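Local coordinates for protein phosphoacetylglucosamine mutase (Aspergillus lentulus, PDB 5O9X) that interconverts N-acetylglucosamine 6-phosphate and N-acetylglucosamine 1-phosphate, probably through a bisphosphorylated sugar intermediate, as related phosphohexomutases do, at residues F316-I326 / A406-L417; L493-S502 / D526-N534. The protein carries 1 engineered substitution. All coordinates share one frame; numbering follows the deposited sequence.

Contact 1: F316-I326 / A406-L417; sequences FIGDLARSAGI and AQQRSLECLQAL
S323 OG and S410 OG lie 2.6 Å apart in a short hydrogen bond that bridges the two helices; either hydroxyl could donate. A chi1 of 174° turns the S323 oxygen away from its own backbone N and across to S410. Beside this pair the backbones come close, the CA atoms of A324 and Q407 being 4.1 Å apart. Small residues allow it: A324 CB sits against the backbone of Q407 and L411, and G325, with positive phi, ends helix 306-324 in a Schellman motif beside the amide end of Q407, whose OE1 turns back to S404.

Further along, the contact is largely apolar. L320 and L414 run alongside one another, pointing opposite ways, L320 CB 3.7 Å from L414 CG, while C413 SG touches L320 CD1 at 3.8 Å and approaches the F316 ring obliquely. At the far end L417 CD1 meets the edge of the F316 ring, 4.0 Å from F316 CD2, and L417 CD2 packs on I317 CD1 at 3.9 Å. The helix segments cross at -140°, with I387 and F389 of strand 385-389 lining the greasy end. One hydroxyl pair thus supplies the hydrogen bond across, while buried leucine and isoleucine branches make most of the rest.

Contact 2: L493-S502 / D526-N534; sequences LQSRYNKGRS and DDLATRVAN
L528 plugs the dense side of this contact, spreading its two methyls between the end of helix 486-495 and the start of strand 501-506. With CG anti to the backbone N (chi1 176°), the side chain sends CD1 to Q494 CA at 3.8 Å and CD2 to R501 N at 3.7 Å, while CG rests on S502 CB. Its CB lies over one face of the Y497 ring, a CH-pi contact 4.1 Å from the centroid. Alongside, L493 CD1 meets V532 CG2 at 3.8 Å. Q494 reaches along its own segment, OE1 taking the S502 N-H at 2.9 Å, in the carbonyl plane.

This is one side of the C-terminal alpha/beta domain of the phosphohexomutases, where helices 486-495 and 522-539 pack beside a three-stranded antiparallel sheet; S502, on strand 501-506, has its OG hydrogen-bonded to Y516 O of the adjacent strand 513-518.

Toward solvent the packing gives way to polar groups. Y497 OH donates to D527 OD2 in a very short bond of 2.5 Å, the carboxylate oxygen lying at the ring edge and the two planes 83° apart. The same carboxylate receives R531 NE weakly in a salt bridge. The exposed arginine drapes its aliphatic stem across L493, R531 CB 3.9 Å from L493 CD2.

How the contacts relate
Following the chain from the N terminus, contact 1 comes first: helix 306-324 leads through the mixed sheet formed by strands 332-337, 356-359, 375-379 and 385-389, and the chain then returns as helix 405-420 to close a loop of 79 intervening residues within domain III. Contact 2 opens only after that and closes a much shorter loop, 23 residues, which holds the rest of strand 501-506 and all of strand 513-518. The contacts are in series, neither nesting nor crossing. The centres of contact 1 and contact 2 are about 43 Å apart and their nearest atoms about 23 Å, so they do not touch. Contact 1 joins two helices of domain III, whereas contact 2 ties helix, turn and strand to helix 522-539 in the C-terminal domain.

Contact 1: F316-I326 / A406-L417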
# COMPACT_ATOMS: atom_id res chain seq x y z
N PHE A 316 15.95 4.66 -13.41
CA PHE A 316 17.01 3.69 -13.16
C PHE A 316 16.82 2.42 -14.00
O PHE A 316 17.72 1.97 -14.69
CB PHE A 316 17.04 3.31 -11.68
CG PHE A 316 18.24 2.49 -11.31
CD1 PHE A 316 19.54 2.94 -11.63
CD2 PHE A 316 18.08 1.27 -10.67
CE1 PHE A 316 20.65 2.16 -11.28
CE2 PHE A 316 19.18 0.52 -10.26
CZ PHE A 316 20.47 0.99 -10.57
N ILE A 317 15.65 1.82 -13.96
CA ILE A 317 15.39 0.61 -14.71
C ILE A 317 15.60 0.78 -16.24
O ILE A 317 16.13 -0.14 -16.94
CB ILE A 317 14.02 -0.05 -14.36
CG1 ILE A 317 14.03 -0.48 -12.88
CG2 ILE A 317 13.69 -1.23 -15.35
CD1 ILE A 317 12.63 -0.80 -12.31
N GLY A 318 15.14 1.91 -16.78
CA GLY A 318 15.37 2.24 -18.16
C GLY A 318 16.83 2.35 -18.50
O GLY A 318 17.22 1.84 -19.56
N ASP A 319 17.63 3.03 -17.66
CA ASP A 319 19.07 3.10 -17.91
C ASP A 319 19.71 1.70 -17.79
O ASP A 319 20.61 1.39 -18.60
CB ASP A 319 19.77 4.05 -16.91
CG ASP A 319 19.36 5.51 -17.11
OD1 ASP A 319 18.75 5.91 -18.16
OD2 ASP A 319 19.76 6.28 -16.21
N LEU A 320 19.30 0.85 -16.84
CA LEU A 320 19.90 -0.48 -16.75
C LEU A 320 19.54 -1.36 -17.95
O LEU A 320 20.42 -2.04 -18.47
CB LEU A 320 19.44 -1.26 -15.50
CG LEU A 320 20.03 -0.80 -14.17
CD1 LEU A 320 19.39 -1.66 -13.02
CD2 LEU A 320 21.58 -0.81 -14.12
N ALA A 321 18.27 -1.30 -18.40
CA ALA A 321 17.85 -2.08 -19.57
C ALA A 321 18.62 -1.64 -20.82
O ALA A 321 19.05 -2.51 -21.60
CB ALA A 321 16.34 -1.96 -19.79
N ARG A 322 18.80 -0.33 -21.02
CA ARG A 322 19.62 0.13 -22.12
C ARG A 322 21.07 -0.35 -22.03
O ARG A 322 21.70 -0.75 -23.03
CB ARG A 322 19.63 1.65 -22.13
CG ARG A 322 20.15 2.30 -23.40
CD ARG A 322 20.00 3.85 -23.31
NE ARG A 322 18.64 4.22 -22.84
CZ ARG A 322 18.36 4.87 -21.70
NH1 ARG A 322 19.38 5.27 -20.91
NH2 ARG A 322 17.07 5.11 -21.35
N SER A 323 21.63 -0.17 -20.86
CA SER A 323 23.00 -0.62 -20.60
C SER A 323 23.22 -2.16 -20.81
O SER A 323 24.29 -2.60 -21.31
CB SER A 323 23.37 -0.13 -19.20
OG SER A 323 24.61 -0.64 -18.81
N ALA A 324 22.21 -2.96 -20.44
CA ALA A 324 22.24 -4.39 -20.56
C ALA A 324 21.97 -4.86 -22.03
O ALA A 324 22.10 -6.05 -22.30
CB ALA A 324 21.22 -5.06 -19.61
N GLY A 325 21.52 -3.96 -22.91
CA GLY A 325 21.35 -4.20 -24.34
C GLY A 325 19.97 -4.75 -24.59
O GLY A 325 19.70 -5.35 -25.65
N ILE A 326 19.07 -4.53 -23.63
CA ILE A 326 17.71 -5.09 -23.70
C ILE A 326 16.51 -4.08 -23.63
O ILE A 326 15.37 -4.51 -23.37
CB ILE A 326 17.50 -6.29 -22.70
CG1 ILE A 326 17.74 -5.89 -21.21
CG2 ILE A 326 18.25 -7.55 -23.22
CD1 ILE A 326 17.38 -6.97 -20.20
N ALA A 406 30.30 -4.73 -19.16
CA ALA A 406 29.43 -3.57 -18.67
C ALA A 406 27.96 -4.02 -18.78
O ALA A 406 27.11 -3.72 -17.89
CB ALA A 406 29.65 -2.27 -19.51
N GLN A 407 27.65 -4.76 -19.86
CA GLN A 407 26.25 -5.17 -20.05
C GLN A 407 25.86 -6.23 -19.07
O GLN A 407 24.72 -6.23 -18.50
CB GLN A 407 25.98 -5.59 -21.53
CG GLN A 407 26.34 -4.49 -22.54
CD GLN A 407 26.27 -4.99 -23.99
OE1 GLN A 407 27.07 -5.83 -24.38
NE2 GLN A 407 25.37 -4.42 -24.79
N GLN A 408 26.78 -7.15 -18.80
CA GLN A 408 26.55 -8.16 -17.77
C GLN A 408 26.32 -7.52 -16.38
O GLN A 408 25.52 -8.02 -15.58
CB GLN A 408 27.78 -9.10 -17.70
CG GLN A 408 27.64 -10.31 -16.75
CD GLN A 408 26.48 -11.25 -17.16
OE1 GLN A 408 26.19 -11.46 -18.39
NE2 GLN A 408 25.76 -11.78 -16.15
N ARG A 409 27.12 -6.50 -16.03
CA ARG A 409 26.94 -5.87 -14.69
C ARG A 409 25.51 -5.27 -14.56
O ARG A 409 24.84 -5.42 -13.53
CB ARG A 409 28.01 -4.76 -14.46
CG ARG A 409 29.40 -5.36 -14.15
CD ARG A 409 30.44 -4.30 -13.70
NE ARG A 409 30.77 -3.34 -14.79
CZ ARG A 409 31.74 -3.51 -15.69
NH1 ARG A 409 32.47 -4.61 -15.66
NH2 ARG A 409 31.98 -2.61 -16.59
N SER A 410 25.06 -4.57 -15.61
CA SER A 410 23.72 -4.01 -15.61
C SER A 410 22.66 -5.08 -15.58
O SER A 410 21.64 -4.95 -14.86
CB SER A 410 23.57 -3.11 -16.82
OG SER A 410 24.27 -1.88 -16.54
N LEU A 411 22.88 -6.17 -16.35
CA LEU A 411 21.93 -7.26 -16.31
C LEU A 411 21.83 -7.86 -14.90
O LEU A 411 20.69 -8.10 -14.36
CB LEU A 411 22.24 -8.34 -17.39
CG LEU A 411 21.14 -9.43 -17.50
CD1 LEU A 411 19.94 -8.87 -18.28
CD2 LEU A 411 21.68 -10.61 -18.30
N GLU A 412 22.97 -8.08 -14.26
CA GLU A 412 22.98 -8.63 -12.92
C GLU A 412 22.31 -7.68 -11.91
O GLU A 412 21.68 -8.14 -10.99
CB GLU A 412 24.43 -8.94 -12.43
CG GLU A 412 24.86 -10.37 -12.87
CD GLU A 412 26.37 -10.66 -12.76
OE1 GLU A 412 26.95 -10.45 -11.66
OE2 GLU A 412 26.99 -11.09 -13.78
N CYS A 413 22.51 -6.37 -12.09
CA CYS A 413 21.83 -5.40 -11.21
C CYS A 413 20.32 -5.55 -11.41
O CYS A 413 19.57 -5.65 -10.46
CB CYS A 413 22.34 -3.98 -11.53
SG CYS A 413 21.74 -2.82 -10.28
N LEU A 414 19.84 -5.65 -12.65
CA LEU A 414 18.40 -5.84 -12.86
C LEU A 414 17.87 -7.09 -12.23
O LEU A 414 16.77 -7.09 -11.64
CB LEU A 414 18.03 -5.88 -14.36
CG LEU A 414 17.83 -4.58 -15.07
CD1 LEU A 414 17.81 -4.88 -16.56
CD2 LEU A 414 16.51 -3.92 -14.60
N GLN A 415 18.62 -8.19 -12.32
CA GLN A 415 18.17 -9.46 -11.75
C GLN A 415 18.03 -9.33 -10.25
O GLN A 415 17.02 -9.78 -9.67
CB GLN A 415 19.21 -10.61 -12.05
CG GLN A 415 19.42 -10.91 -13.55
CD GLN A 415 20.67 -11.80 -13.82
OE1 GLN A 415 21.53 -11.99 -12.93
NE2 GLN A 415 20.75 -12.37 -15.04
N ALA A 416 19.02 -8.69 -9.61
CA ALA A 416 18.96 -8.50 -8.17
C ALA A 416 17.68 -7.62 -7.77
O ALA A 416 16.99 -7.89 -6.75
CB ALA A 416 20.25 -7.83 -7.69
N LEU A 417 17.41 -6.59 -8.57
CA LEU A 417 16.27 -5.69 -8.35
C LEU A 417 14.95 -6.50 -8.35
O LEU A 417 14.07 -6.27 -7.54
CB LEU A 417 16.36 -4.60 -9.43
CG LEU A 417 15.44 -3.39 -9.49
CD1 LEU A 417 16.24 -2.18 -9.96
CD2 LEU A 417 14.43 -3.81 -10.54

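Contact 2: L493-S502 / D526-N534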
# COMPACT_ATOMS: atom_id res chain seq x y z
N LEU A 493 -14.15 26.47 -11.33
CA LEU A 493 -13.12 26.97 -10.40
C LEU A 493 -11.71 26.65 -10.93
O LEU A 493 -10.82 27.54 -10.93
CB LEU A 493 -13.30 26.31 -9.00
CG LEU A 493 -14.50 26.88 -8.20
CD1 LEU A 493 -14.65 26.09 -6.96
CD2 LEU A 493 -14.15 28.32 -7.77
N GLN A 494 -11.48 25.42 -11.37
CA GLN A 494 -10.07 25.05 -11.72
C GLN A 494 -9.52 25.85 -12.90
O GLN A 494 -8.32 26.13 -12.95
CB GLN A 494 -9.87 23.56 -11.85
CG GLN A 494 -10.52 22.94 -13.04
CD GLN A 494 -10.40 21.44 -13.13
OE1 GLN A 494 -9.78 20.75 -12.29
NE2 GLN A 494 -11.02 20.89 -14.19
N SER A 495 -10.42 26.22 -13.83
CA SER A 495 -10.06 27.03 -15.00
C SER A 495 -9.64 28.49 -14.67
O SER A 495 -9.02 29.19 -15.47
CB SER A 495 -11.21 26.97 -16.03
OG SER A 495 -12.30 27.81 -15.60
N ARG A 496 -9.90 28.95 -13.46
CA ARG A 496 -9.44 30.32 -13.12
C ARG A 496 -7.95 30.37 -12.72
O ARG A 496 -7.42 31.45 -12.46
CB ARG A 496 -10.24 30.81 -11.93
CG ARG A 496 -11.69 30.77 -12.37
CD ARG A 496 -12.62 31.71 -11.70
NE ARG A 496 -13.90 31.59 -12.46
CZ ARG A 496 -14.28 32.43 -13.41
NH1 ARG A 496 -13.51 33.50 -13.71
NH2 ARG A 496 -15.43 32.23 -14.02
N TYR A 497 -7.30 29.22 -12.57
CA TYR A 497 -5.93 29.26 -12.03
C TYR A 497 -4.95 28.73 -13.07
O TYR A 497 -5.28 27.79 -13.83
CB TYR A 497 -5.80 28.44 -10.75
CG TYR A 497 -6.80 28.91 -9.70
CD1 TYR A 497 -6.50 30.01 -8.85
CD2 TYR A 497 -8.09 28.35 -9.63
CE1 TYR A 497 -7.43 30.49 -7.91
CE2 TYR A 497 -9.02 28.82 -8.69
CZ TYR A 497 -8.68 29.88 -7.84
OH TYR A 497 -9.58 30.40 -6.89
N ASN A 498 -3.73 29.25 -13.01
CA ASN A 498 -2.69 28.73 -13.93
C ASN A 498 -2.36 27.25 -13.59
O ASN A 498 -2.09 26.98 -12.44
CB ASN A 498 -1.47 29.66 -13.87
CG ASN A 498 -1.72 30.99 -14.64
OD1 ASN A 498 -1.27 32.04 -14.20
ND2 ASN A 498 -2.44 30.91 -15.81
N LYS A 499 -2.49 26.33 -14.55
CA LYS A 499 -2.27 24.86 -14.32
C LYS A 499 -3.24 24.32 -13.22
O LYS A 499 -3.01 23.26 -12.65
CB LYS A 499 -0.83 24.59 -13.85
CG LYS A 499 0.29 24.92 -14.88
CD LYS A 499 0.01 24.30 -16.24
CE LYS A 499 1.33 23.97 -17.02
NZ LYS A 499 2.45 24.48 -16.20
N GLY A 500 -4.36 25.03 -13.02
CA GLY A 500 -5.38 24.61 -12.04
C GLY A 500 -5.95 23.24 -12.30
O GLY A 500 -6.49 22.97 -13.41
N ARG A 501 -5.89 22.37 -11.28
CA ARG A 501 -6.49 21.04 -11.39
C ARG A 501 -6.96 20.63 -10.00
O ARG A 501 -6.18 20.66 -9.05
CB ARG A 501 -5.53 20.01 -12.01
CG ARG A 501 -6.24 18.81 -12.67
CD ARG A 501 -5.30 17.81 -13.39
NE ARG A 501 -5.31 16.59 -12.61
CZ ARG A 501 -4.50 16.35 -11.59
NH1 ARG A 501 -3.55 17.21 -11.28
NH2 ARG A 501 -4.63 15.26 -10.89
N SER A 502 -8.25 20.31 -9.89
CA SER A 502 -8.81 19.89 -8.60
C SER A 502 -9.83 18.82 -8.79
O SER A 502 -10.54 18.80 -9.80
CB SER A 502 -9.36 21.11 -7.78
OG SER A 502 -9.82 20.68 -6.50
N ASP A 526 -3.81 26.93 -2.93
CA ASP A 526 -4.56 26.99 -1.68
C ASP A 526 -5.96 27.57 -1.89
O ASP A 526 -6.94 27.13 -1.26
CB ASP A 526 -3.78 27.91 -0.69
CG ASP A 526 -2.53 27.18 -0.10
OD1 ASP A 526 -2.42 25.96 -0.25
OD2 ASP A 526 -1.68 27.81 0.50
N ASP A 527 -6.05 28.57 -2.78
CA ASP A 527 -7.37 29.18 -3.04
C ASP A 527 -8.31 28.20 -3.73
O ASP A 527 -9.47 28.05 -3.36
CB ASP A 527 -7.16 30.40 -3.95
CG ASP A 527 -8.39 31.31 -4.02
OD1 ASP A 527 -9.05 31.41 -2.96
OD2 ASP A 527 -8.65 31.89 -5.12
N LEU A 528 -7.77 27.48 -4.71
CA LEU A 528 -8.58 26.51 -5.45
C LEU A 528 -9.05 25.42 -4.48
O LEU A 528 -10.24 25.06 -4.45
CB LEU A 528 -7.74 25.92 -6.61
CG LEU A 528 -8.45 24.81 -7.41
CD1 LEU A 528 -9.86 25.13 -7.97
CD2 LEU A 528 -7.47 24.45 -8.60
N ALA A 529 -8.14 24.92 -3.64
CA ALA A 529 -8.50 23.82 -2.72
C ALA A 529 -9.59 24.30 -1.75
O ALA A 529 -10.52 23.56 -1.49
CB ALA A 529 -7.28 23.41 -1.90
N THR A 530 -9.45 25.53 -1.24
CA THR A 530 -10.40 26.01 -0.23
C THR A 530 -11.76 26.24 -0.90
O THR A 530 -12.82 25.92 -0.31
CB THR A 530 -9.92 27.33 0.39
OG1 THR A 530 -8.71 27.09 1.08
CG2 THR A 530 -10.96 27.91 1.47
N ARG A 531 -11.78 26.84 -2.09
CA ARG A 531 -13.08 27.09 -2.77
C ARG A 531 -13.81 25.80 -3.16
O ARG A 531 -15.10 25.66 -3.01
CB ARG A 531 -12.89 27.99 -4.05
CG ARG A 531 -12.47 29.39 -3.66
CD ARG A 531 -12.16 30.18 -4.93
NE ARG A 531 -11.72 31.58 -4.69
CZ ARG A 531 -12.55 32.65 -4.74
NH1 ARG A 531 -13.87 32.52 -4.94
NH2 ARG A 531 -12.05 33.86 -4.58
N VAL A 532 -13.03 24.82 -3.63
CA VAL A 532 -13.60 23.44 -3.94
C VAL A 532 -14.08 22.80 -2.64
O VAL A 532 -15.21 22.24 -2.60
CB VAL A 532 -12.57 22.53 -4.70
CG1 VAL A 532 -13.13 21.09 -4.85
CG2 VAL A 532 -12.33 23.14 -6.12
N ALA A 533 -13.24 22.82 -1.58
CA ALA A 533 -13.73 22.20 -0.34
C ALA A 533 -15.05 22.86 0.18
O ALA A 533 -15.89 22.18 0.77
CB ALA A 533 -12.64 22.33 0.74
N ASN A 534 -15.15 24.19 0.08
CA ASN A 534 -16.41 24.85 0.56
C ASN A 534 -17.60 24.42 -0.30
O ASN A 534 -18.66 24.15 0.21
CB ASN A 534 -16.24 26.34 0.49
CG ASN A 534 -15.40 26.85 1.66
OD1 ASN A 534 -15.18 26.14 2.66
ND2 ASN A 534 -14.95 28.08 1.54